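Local coordinates for calcium homeostasis modulator 1 (Oryzias latipes, PDB 6LMT), which forms a large-pore membrane channel of the calcium homeostasis modulator family, here assembled from eight copies of the subunit, at the interface of chains A and B. Sequence-based numbering; all coordinates share one arbitrary frame. Chains: chain A/B, Calcium homeostasis modulator 1.

Three patches spread along one subunit boundary illustrate how a channel ring is held by separate contacts of different character. Contact 1 lies about 25 Å from contact 3 and about 46 Å from contact 2, while contacts 2 and 3 are about 67 Å apart, measured between the centres of their C-alpha atoms. Helix 167-202 of chain B links contacts 1 and 3, giving A:Met33 a tryptophan and the extracellular loops of chain A an arginine. Contact 2 is made by helix 210-258 of both chains. Because each patch pairs different residues of two identical chains, the same pairing can repeat from subunit to subunit around the octamer.

Contact 1: the interface of chains A and B. Residues chain A 29, 32-33, 36; chain B 7, 10, 186.
Methionines, aromatic rims and the aliphatic stem of a glutamine carry this patch of the channel's subunit interface, and no nitrogen or oxygen of one chain bonds to the other. B:Met7 buries most surface here, 73 Å². B:Met7 CG lies 3.6 Å from A:Gln32 CG, the two side chains sliding past each other in opposite directions, and the methionine bends at chi3 (71°) so that its CE methyl turns toward A:Ala29 O and A:Met33 CB. B:Phe10 crosses A:Gln32 obliquely, presenting its rim: A:Gln32 CB sits in the ring plane 3.6 Å from CZ, while the neighbouring CE2 rests 3.7 Å from A:Ala29 CA. On the other flank A:Met33 and B:Trp186 meet tip to tip, methyl CE 3.5 Å from CH2 of the indole. Torsions set these reaches. A:Gln32 has CG anti to the backbone N (chi1 -179°), then bends at chi2, so its aliphatic stem does the touching; A:Met33 starts likewise but stays extended. Farther out, A:Ser36 OG donates a hydrogen bond of 3.2 Å to A:Gln32 O, from above the carbonyl plane. In the fold, chain A helix 21-36 lies between chain B's N-terminal segment, with its short helix 9-13, and chain B helix 167-202.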
loop_
_atom_site.group_PDB
_atom_site.type_symbol
_atom_site.label_atom_id
_atom_site.label_comp_id
_atom_site.label_asym_id
_atom_site.label_seq_id
_atom_site.Cartn_x
_atom_site.Cartn_y
_atom_site.Cartn_z
ATOM N N ALA A 29 15.631 -7.352 14.380
ATOM C CA ALA A 29 16.780 -6.858 13.637
ATOM C C ALA A 29 17.834 -7.933 13.444
ATOM O O ALA A 29 18.563 -7.901 12.456
ATOM C CB ALA A 29 17.385 -5.657 14.350
ATOM N N GLN A 32 16.513 -10.110 10.518
ATOM C CA GLN A 32 16.550 -9.364 9.271
ATOM C C GLN A 32 17.975 -9.138 8.804
ATOM O O GLN A 32 18.236 -9.106 7.599
ATOM C CB GLN A 32 15.808 -8.040 9.443
ATOM C CG GLN A 32 15.744 -7.169 8.207
ATOM C CD GLN A 32 15.053 -7.837 7.034
ATOM O OE1 GLN A 32 14.013 -8.476 7.186
ATOM N NE2 GLN A 32 15.640 -7.703 5.854
ATOM N N MET A 33 18.912 -9.010 9.733
ATOM C CA MET A 33 20.312 -8.915 9.362
ATOM C C MET A 33 20.846 -10.237 8.842
ATOM O O MET A 33 21.772 -10.246 8.033
ATOM C CB MET A 33 21.105 -8.423 10.558
ATOM C CG MET A 33 22.554 -8.201 10.353
ATOM S SD MET A 33 23.097 -7.224 11.725
ATOM C CE MET A 33 24.828 -7.332 11.475
ATOM N N SER A 36 19.736 -10.166 5.146
ATOM C CA SER A 36 20.498 -9.216 4.362
ATOM C C SER A 36 21.953 -9.612 4.196
ATOM O O SER A 36 22.621 -9.084 3.306
ATOM C CB SER A 36 20.436 -7.843 5.015
ATOM O OG SER A 36 19.112 -7.379 5.077
ATOM N N MET B 7 16.654 -2.912 6.175
ATOM C CA MET B 7 16.433 -2.791 7.609
ATOM C C MET B 7 15.959 -1.379 7.934
ATOM O O MET B 7 16.446 -0.755 8.872
ATOM C CB MET B 7 17.716 -3.113 8.382
ATOM C CG MET B 7 18.237 -4.537 8.233
ATOM S SD MET B 7 19.883 -4.777 8.920
ATOM C CE MET B 7 19.542 -4.681 10.667
ATOM N N PHE B 10 12.032 -0.424 10.555
ATOM C CA PHE B 10 11.986 -0.627 12.001
ATOM C C PHE B 10 11.840 0.704 12.722
ATOM O O PHE B 10 10.818 0.966 13.367
ATOM C CB PHE B 10 13.249 -1.344 12.484
ATOM C CG PHE B 10 13.470 -2.721 11.882
ATOM C CD1 PHE B 10 12.442 -3.436 11.273
ATOM C CD2 PHE B 10 14.729 -3.289 11.924
ATOM C CE1 PHE B 10 12.678 -4.668 10.703
ATOM C CE2 PHE B 10 14.958 -4.527 11.373
ATOM C CZ PHE B 10 13.930 -5.219 10.765
ATOM N N TRP B 186 33.261 -7.890 10.451
ATOM C CA TRP B 186 32.844 -8.336 11.771
ATOM C C TRP B 186 33.825 -7.932 12.851
ATOM O O TRP B 186 33.401 -7.640 13.966
ATOM C CB TRP B 186 32.621 -9.847 11.807
ATOM C CG TRP B 186 31.348 -10.237 11.176
ATOM C CD1 TRP B 186 31.181 -10.870 9.999
ATOM C CD2 TRP B 186 30.040 -9.940 11.659
ATOM N NE1 TRP B 186 29.861 -11.020 9.722
ATOM C CE2 TRP B 186 29.134 -10.453 10.730
ATOM C CE3 TRP B 186 29.550 -9.307 12.799
ATOM C CZ2 TRP B 186 27.777 -10.349 10.893
ATOM C CZ3 TRP B 186 28.212 -9.204 12.957
ATOM C CH2 TRP B 186 27.335 -9.725 12.013
#

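Contact 2: the interface of chains A and B. Residues chain A 241, 244, 247-248; chain B 224, 227-228, 231-232, 235.
Apolar packing dominates this helix-to-helix seam, with A:Ile244 and A:Phe248 burying 90 and 77 Å² against chain B. The two branches of A:Ile244 divide the work: CD1 meets B:Phe228 CD1 at 3.6 Å, the side chains crossing at about a right angle, whereas CG2 packs 3.7 Å from B:Thr231 CB. At one end of the patch B:Met227, bent at chi3, brings its CE methyl to 3.7 Å from A:Lys241 CB, so the lysine contributes the base of its aliphatic chain. Aromatic contacts follow a different pattern. A:Phe248 is enclosed on both faces, by B:His235 CD2 over the centre of one and A:Tyr247 CD2 of its own chain over the other. The two phenylalanine side chains cross at about a right angle, A:Phe248 CE2 lying 3.7 Å from B:Phe228 CE1. Sulfur joins the two phenylalanines: B:Cys232 SG sits in the plane of A:Phe248, 3.6 Å from CZ, and also lies over one face of B:Phe228 toward its rim. The polar bonding stays within chain B, where B:Thr231 OG1 donates to B:Met227 O one turn back, at 2.5 Å and in the carbonyl plane. This satisfies the hydroxyl locally while the threonine methyl, B:Thr231 CG2, packs against A:Phe248. By joining the long C-terminal helices 210-258 of adjacent subunits, the patch probably helps hold the channel's cytoplasmic part together.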
loop_
_atom_site.group_PDB
_atom_site.type_symbol
_atom_site.label_atom_id
_atom_site.label_comp_id
_atom_site.label_asym_id
_atom_site.label_seq_id
_atom_site.Cartn_x
_atom_site.Cartn_y
_atom_site.Cartn_z
ATOM N N LYS A 241 13.729 34.339 28.656
ATOM C CA LYS A 241 12.804 35.469 28.636
ATOM C C LYS A 241 13.500 36.771 29.016
ATOM O O LYS A 241 13.176 37.828 28.459
ATOM C CB LYS A 241 11.632 35.193 29.577
ATOM C CG LYS A 241 10.577 36.282 29.642
ATOM C CD LYS A 241 9.405 35.850 30.504
ATOM C CE LYS A 241 9.793 35.809 31.977
ATOM N NZ LYS A 241 8.624 35.520 32.867
ATOM N N ILE A 244 15.734 37.806 25.783
ATOM C CA ILE A 244 14.982 38.208 24.597
ATOM C C ILE A 244 14.334 39.572 24.804
ATOM O O ILE A 244 14.375 40.438 23.919
ATOM C CB ILE A 244 13.946 37.129 24.231
ATOM C CG1 ILE A 244 14.651 35.836 23.805
ATOM C CG2 ILE A 244 13.023 37.604 23.161
ATOM C CD1 ILE A 244 15.631 36.019 22.698
ATOM N N TYR A 247 16.873 42.242 24.615
ATOM C CA TYR A 247 17.311 42.491 23.243
ATOM C C TYR A 247 16.380 43.463 22.526
ATOM O O TYR A 247 16.838 44.398 21.858
ATOM C CB TYR A 247 17.400 41.180 22.459
ATOM C CG TYR A 247 17.862 41.397 21.045
ATOM C CD1 TYR A 247 19.194 41.669 20.775
ATOM C CD2 TYR A 247 16.968 41.356 19.981
ATOM C CE1 TYR A 247 19.631 41.891 19.489
ATOM C CE2 TYR A 247 17.394 41.578 18.688
ATOM C CZ TYR A 247 18.729 41.837 18.450
ATOM O OH TYR A 247 19.169 42.070 17.174
ATOM N N PHE A 248 15.072 43.259 22.646
ATOM C CA PHE A 248 14.123 44.132 21.974
ATOM C C PHE A 248 13.934 45.476 22.663
ATOM O O PHE A 248 13.220 46.317 22.117
ATOM C CB PHE A 248 12.772 43.438 21.823
ATOM C CG PHE A 248 12.749 42.398 20.750
ATOM C CD1 PHE A 248 12.602 42.766 19.426
ATOM C CD2 PHE A 248 12.876 41.058 21.057
ATOM C CE1 PHE A 248 12.580 41.814 18.425
ATOM C CE2 PHE A 248 12.857 40.100 20.056
ATOM C CZ PHE A 248 12.706 40.482 18.742
ATOM N N GLU B 224 15.884 29.385 23.708
ATOM C CA GLU B 224 16.187 30.740 23.254
ATOM C C GLU B 224 15.834 30.946 21.784
ATOM O O GLU B 224 15.388 32.035 21.404
ATOM C CB GLU B 224 17.661 31.048 23.488
ATOM C CG GLU B 224 18.073 32.470 23.181
ATOM C CD GLU B 224 19.555 32.698 23.391
ATOM O OE1 GLU B 224 20.256 31.733 23.749
ATOM O OE2 GLU B 224 20.023 33.838 23.198
ATOM N N MET B 227 11.813 31.015 21.705
ATOM C CA MET B 227 11.248 32.211 22.317
ATOM C C MET B 227 11.591 33.467 21.536
ATOM O O MET B 227 10.813 34.425 21.546
ATOM C CB MET B 227 11.714 32.359 23.766
ATOM C CG MET B 227 11.147 31.319 24.700
ATOM S SD MET B 227 11.613 31.647 26.399
ATOM C CE MET B 227 10.533 33.018 26.770
ATOM N N PHE B 228 12.723 33.474 20.831
ATOM C CA PHE B 228 13.005 34.581 19.929
ATOM C C PHE B 228 12.081 34.569 18.716
ATOM O O PHE B 228 11.721 35.640 18.215
ATOM C CB PHE B 228 14.465 34.542 19.491
ATOM C CG PHE B 228 14.872 35.708 18.651
ATOM C CD1 PHE B 228 15.059 36.951 19.223
ATOM C CD2 PHE B 228 15.067 35.565 17.291
ATOM C CE1 PHE B 228 15.429 38.032 18.457
ATOM C CE2 PHE B 228 15.438 36.649 16.521
ATOM C CZ PHE B 228 15.619 37.882 17.109
ATOM N N THR B 231 8.655 35.860 19.862
ATOM C CA THR B 231 8.695 37.263 20.255
ATOM C C THR B 231 8.762 38.160 19.028
ATOM O O THR B 231 8.146 39.232 19.004
ATOM C CB THR B 231 9.868 37.523 21.195
ATOM O OG1 THR B 231 9.793 36.615 22.297
ATOM C CG2 THR B 231 9.813 38.932 21.749
ATOM N N CYS B 232 9.481 37.723 17.987
ATOM C CA CYS B 232 9.455 38.448 16.720
ATOM C C CYS B 232 8.060 38.452 16.113
ATOM O O CYS B 232 7.639 39.460 15.537
ATOM C CB CYS B 232 10.454 37.851 15.730
ATOM S SG CYS B 232 12.188 38.165 16.078
ATOM N N HIS B 235 5.864 41.014 18.096
ATOM C CA HIS B 235 6.244 42.368 17.716
ATOM C C HIS B 235 5.931 42.671 16.261
ATOM O O HIS B 235 5.827 43.846 15.896
ATOM C CB HIS B 235 7.728 42.614 17.986
ATOM C CG HIS B 235 8.048 42.822 19.430
ATOM N ND1 HIS B 235 7.814 44.017 20.075
ATOM C CD2 HIS B 235 8.563 41.987 20.362
ATOM C CE1 HIS B 235 8.181 43.912 21.339
ATOM N NE2 HIS B 235 8.635 42.689 21.540
#

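Contact 3: the interface of chains A and B. Residues chain A 41-42, 160, 162-163; chain B 168, 171-172, 175.
A:Leu163, which buries 64 Å², is the main apolar anchor of chain A in this extracellular patch of the subunit interface. With CG anti to the carbonyl carbon (chi1 -64°), A:Leu163 turns its CD2 branch to chain B, 3.5 Å from the backbone B:Glu168 O and 3.8 Å from B:Val171 CG1. The leucine and valine slide past each other in opposite directions, and the leucine's CD1 reaches toward B:Ala172. B:Val171 buries 45 Å² and has CG1 anti to the backbone N (chi1 165°). The side chains of A:Asp162 and B:Val171 cross obliquely, A:Asp162 OD2 lying 3.5 Å from B:Val171 CG1. A:Asp162 takes the crowded first torsion, its CG between the backbone N and the carbonyl carbon, so the carboxylate packs on the valine. B:Arg175, extended from CG to NE, supplies the polar link. B:Arg175 NH1 donates to A:Cys41 O at 3.1 Å along a carbonyl lone pair, the oxygen lying near the guanidinium plane, with 155° at the hydrogen. A:Cys160 SG lies over one face of the guanidinium, toward its rim, 3.4 Å from B:Arg175 CZ. A:Asp162 OD1 stands 4.2 Å from B:Arg175 NH2, not in contact, though its negative charge, if ionised, may help stabilise the arginine's positive charge. The chain A residues lie in extracellular loops braced by the disulfides A:Cys41-A:Cys126 and A:Cys43-A:Cys160, A:Asp162 and A:Leu163 in 3-10 helix 161-163, and meet the first turns of chain B helix 167-202.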
loop_
_atom_site.group_PDB
_atom_site.type_symbol
_atom_site.label_atom_id
_atom_site.label_comp_id
_atom_site.label_asym_id
_atom_site.label_seq_id
_atom_site.Cartn_x
_atom_site.Cartn_y
_atom_site.Cartn_z
ATOM N N CYS A 41 30.826 -18.446 1.487
ATOM C CA CYS A 41 31.757 -19.476 1.908
ATOM C C CYS A 41 33.007 -19.416 1.039
ATOM O O CYS A 41 32.893 -19.220 -0.174
ATOM C CB CYS A 41 31.077 -20.842 1.798
ATOM S SG CYS A 41 31.952 -22.280 2.422
ATOM N N PRO A 42 34.206 -19.519 1.619
ATOM C CA PRO A 42 35.429 -19.416 0.818
ATOM C C PRO A 42 35.584 -20.528 -0.185
ATOM O O PRO A 42 36.191 -20.303 -1.235
ATOM C CB PRO A 42 36.535 -19.503 1.870
ATOM C CG PRO A 42 35.895 -19.267 3.114
ATOM C CD PRO A 42 34.516 -19.708 3.035
ATOM N N CYS A 160 29.406 -24.342 -2.846
ATOM C CA CYS A 160 29.407 -23.396 -3.949
ATOM C C CYS A 160 28.827 -24.093 -5.174
ATOM O O CYS A 160 29.404 -25.065 -5.662
ATOM C CB CYS A 160 30.831 -22.913 -4.198
ATOM S SG CYS A 160 31.574 -22.015 -2.799
ATOM N N ASP A 162 28.404 -22.874 -8.265
ATOM C CA ASP A 162 29.153 -22.524 -9.455
ATOM C C ASP A 162 30.625 -22.891 -9.372
ATOM O O ASP A 162 31.403 -22.460 -10.222
ATOM C CB ASP A 162 28.963 -21.036 -9.739
ATOM C CG ASP A 162 29.138 -20.173 -8.502
ATOM O OD1 ASP A 162 29.471 -20.700 -7.418
ATOM O OD2 ASP A 162 28.887 -18.954 -8.598
ATOM N N LEU A 163 31.019 -23.687 -8.388
ATOM C CA LEU A 163 32.360 -24.235 -8.328
ATOM C C LEU A 163 32.354 -25.745 -8.199
ATOM O O LEU A 163 33.425 -26.354 -8.196
ATOM C CB LEU A 163 33.146 -23.647 -7.150
ATOM C CG LEU A 163 33.461 -22.157 -7.142
ATOM C CD1 LEU A 163 34.159 -21.791 -5.872
ATOM C CD2 LEU A 163 34.302 -21.796 -8.329
ATOM N N GLU B 168 35.134 -19.554 -13.461
ATOM C CA GLU B 168 35.464 -20.377 -12.306
ATOM C C GLU B 168 36.553 -19.736 -11.461
ATOM O O GLU B 168 36.473 -19.750 -10.231
ATOM C CB GLU B 168 35.870 -21.772 -12.779
ATOM C CG GLU B 168 36.089 -22.789 -11.680
ATOM C CD GLU B 168 37.537 -22.888 -11.230
ATOM O OE1 GLU B 168 38.442 -22.816 -12.083
ATOM O OE2 GLU B 168 37.771 -22.993 -10.009
ATOM N N VAL B 171 34.924 -16.581 -9.781
ATOM C CA VAL B 171 34.033 -16.894 -8.669
ATOM C C VAL B 171 34.825 -17.345 -7.445
ATOM O O VAL B 171 34.506 -16.969 -6.314
ATOM C CB VAL B 171 32.992 -17.935 -9.124
ATOM C CG1 VAL B 171 32.279 -18.564 -7.971
ATOM C CG2 VAL B 171 31.966 -17.268 -9.985
ATOM N N ALA B 172 35.903 -18.097 -7.655
ATOM C CA ALA B 172 36.711 -18.551 -6.533
ATOM C C ALA B 172 37.492 -17.411 -5.897
ATOM O O ALA B 172 37.610 -17.345 -4.671
ATOM C CB ALA B 172 37.654 -19.652 -6.989
ATOM N N ARG B 175 34.980 -15.102 -3.951
ATOM C CA ARG B 175 34.550 -15.667 -2.678
ATOM C C ARG B 175 35.629 -15.609 -1.622
ATOM O O ARG B 175 35.324 -15.423 -0.444
ATOM C CB ARG B 175 34.107 -17.104 -2.863
ATOM C CG ARG B 175 32.752 -17.222 -3.411
ATOM C CD ARG B 175 32.424 -18.634 -3.560
ATOM N NE ARG B 175 31.045 -18.833 -3.956
ATOM C CZ ARG B 175 30.040 -18.962 -3.101
ATOM N NH1 ARG B 175 30.264 -18.925 -1.807
ATOM N NH2 ARG B 175 28.816 -19.154 -3.544
#